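Local structure of SAM-dependent O-methyltransferase (Leptospira interrogans, 2HNK) at the interface of chains A and B. The protein transfers a methyl group from S-adenosylmethionine to a hydroxyl oxygen of its acceptor, as an O-methyltransferase with a modified Rossmann fold. Numbering follows the deposited sequence. Chains: chain A/B, SAM-dependent O-methyltransferase.

The interface of chains A and B. Residues chain A 208-209, 211-212, 214-216; chain B 22, 54.
An arginine plugged into a ring of backbone carbonyls helps hold the two copies together in this part of a two-fold symmetric interface, which probably reflects a homodimer, as is common among such methyltransferases. B:Arg22, extended from CG to NE, enters between the end of helix 196-210 and strand 214-219 of chain A. Its guanidinium grips the carbonyl oxygen of A:Val214 end-on, with both terminal nitrogens on one atom. B:Arg22 NH1 lies 3.2 Å from A:Val214 O, in the carbonyl plane, with a C=O...N angle of 158°. B:Arg22 NH2 stands 3.1 Å from the same A:Val214 O but well above that plane. Sharing one acceptor bends both bonds, to about 135° and 137° at hydrogen; the oxygen also sits out of the guanidinium plane. B:Arg22 NH2 also makes a weak hydrogen bond of 3.3 Å to A:Asp211 O. The carbonyls of A:Val208 and A:Tyr209, at the helix C-terminus, come close without being bonded, and their dipoles could favour the positive charge. A:Val214 CG2 meets the guanidinium edge in plane. The ring of A:Tyr209, with CG opposite the backbone N, runs alongside the arginine stem in the opposite sense, CE1 3.7 Å from B:Arg22 CG, its plane nearly perpendicular to the guanidinium. Separately, the CD1 methyl of B:Ile54 rests 3.7 Å from A:Asp215 CB. B:Arg22 lies in the loop between helices 10-18 and 25-35, and B:Ile54 on helix 46-59; together they flank the start of strand 214-219.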
loop_
_atom_site.group_PDB
_atom_site.type_symbol
_atom_site.label_atom_id
_atom_site.label_comp_id
_atom_site.label_asym_id
_atom_site.label_seq_id
_atom_site.Cartn_x
_atom_site.Cartn_y
_atom_site.Cartn_z
ATOM N N VAL A 208 -4.740 -13.355 11.361
ATOM C CA VAL A 208 -5.129 -12.394 10.332
ATOM C C VAL A 208 -5.677 -13.107 9.085
ATOM O O VAL A 208 -6.741 -12.751 8.568
ATOM C CB VAL A 208 -3.952 -11.448 9.940
ATOM C CG1 VAL A 208 -4.347 -10.539 8.791
ATOM C CG2 VAL A 208 -3.518 -10.602 11.133
ATOM N N TYR A 209 -4.948 -14.118 8.623
ATOM C CA TYR A 209 -5.321 -14.855 7.426
ATOM C C TYR A 209 -6.677 -15.557 7.554
ATOM O O TYR A 209 -7.446 -15.579 6.604
ATOM C CB TYR A 209 -4.228 -15.858 7.043
ATOM C CG TYR A 209 -4.550 -16.650 5.799
ATOM C CD1 TYR A 209 -4.518 -16.049 4.538
ATOM C CD2 TYR A 209 -4.903 -17.998 5.879
ATOM C CE1 TYR A 209 -4.819 -16.768 3.399
ATOM C CE2 TYR A 209 -5.211 -18.726 4.734
ATOM C CZ TYR A 209 -5.161 -18.101 3.505
ATOM O OH TYR A 209 -5.457 -18.810 2.371
ATOM N N ASP A 211 -9.152 -14.685 9.584
ATOM C CA ASP A 211 -10.172 -13.785 10.108
ATOM C C ASP A 211 -11.003 -13.159 8.997
ATOM O O ASP A 211 -10.542 -12.262 8.299
ATOM C CB ASP A 211 -9.535 -12.700 10.984
ATOM C CG ASP A 211 -10.554 -11.939 11.816
ATOM O OD1 ASP A 211 -11.775 -12.130 11.635
ATOM O OD2 ASP A 211 -10.127 -11.130 12.654
ATOM N N SER A 212 -12.242 -13.624 8.855
ATOM C CA SER A 212 -13.158 -13.091 7.843
ATOM C C SER A 212 -13.632 -11.666 8.143
ATOM O O SER A 212 -14.347 -11.072 7.350
ATOM C CB SER A 212 -14.354 -14.027 7.640
ATOM O OG SER A 212 -15.045 -14.225 8.858
ATOM N N VAL A 214 -11.490 -9.246 8.424
ATOM C CA VAL A 214 -10.442 -8.418 7.838
ATOM C C VAL A 214 -10.074 -8.909 6.449
ATOM O O VAL A 214 -10.392 -10.039 6.089
ATOM C CB VAL A 214 -9.153 -8.366 8.725
ATOM C CG1 VAL A 214 -9.482 -7.948 10.159
ATOM C CG2 VAL A 214 -8.377 -9.680 8.689
ATOM N N ASP A 215 -9.430 -8.034 5.673
ATOM C CA ASP A 215 -8.631 -8.431 4.526
ATOM C C ASP A 215 -7.158 -8.117 4.831
ATOM O O ASP A 215 -6.866 -7.189 5.590
ATOM C CB ASP A 215 -9.070 -7.674 3.264
ATOM C CG ASP A 215 -10.505 -7.982 2.863
ATOM O OD1 ASP A 215 -10.802 -9.180 2.636
ATOM O OD2 ASP A 215 -11.329 -7.030 2.770
ATOM N N VAL A 216 -6.250 -8.875 4.217
ATOM C CA VAL A 216 -4.810 -8.744 4.428
ATOM C C VAL A 216 -4.038 -8.682 3.105
ATOM O O VAL A 216 -4.379 -9.365 2.142
ATOM C CB VAL A 216 -4.242 -9.917 5.316
ATOM C CG1 VAL A 216 -4.615 -11.290 4.752
ATOM C CG2 VAL A 216 -2.735 -9.805 5.490
ATOM N N ARG B 22 -6.121 -15.386 -0.455
ATOM C CA ARG B 22 -7.351 -16.147 -0.410
ATOM C C ARG B 22 -8.048 -16.066 -1.769
ATOM O O ARG B 22 -8.874 -15.197 -2.000
ATOM C CB ARG B 22 -8.282 -15.662 0.722
ATOM C CG ARG B 22 -7.642 -14.886 1.898
ATOM C CD ARG B 22 -8.602 -14.642 3.085
ATOM N NE ARG B 22 -8.070 -13.829 4.183
ATOM C CZ ARG B 22 -8.808 -13.004 4.932
ATOM N NH1 ARG B 22 -10.100 -12.867 4.691
ATOM N NH2 ARG B 22 -8.264 -12.311 5.920
ATOM N N ILE B 54 -6.613 -4.412 -1.504
ATOM C CA ILE B 54 -6.593 -3.665 -0.245
ATOM C C ILE B 54 -6.455 -2.152 -0.463
ATOM O O ILE B 54 -7.136 -1.357 0.190
ATOM C CB ILE B 54 -5.543 -4.229 0.774
ATOM C CG1 ILE B 54 -5.943 -3.894 2.208
ATOM C CG2 ILE B 54 -4.125 -3.726 0.504
ATOM C CD1 ILE B 54 -6.453 -5.075 2.979
#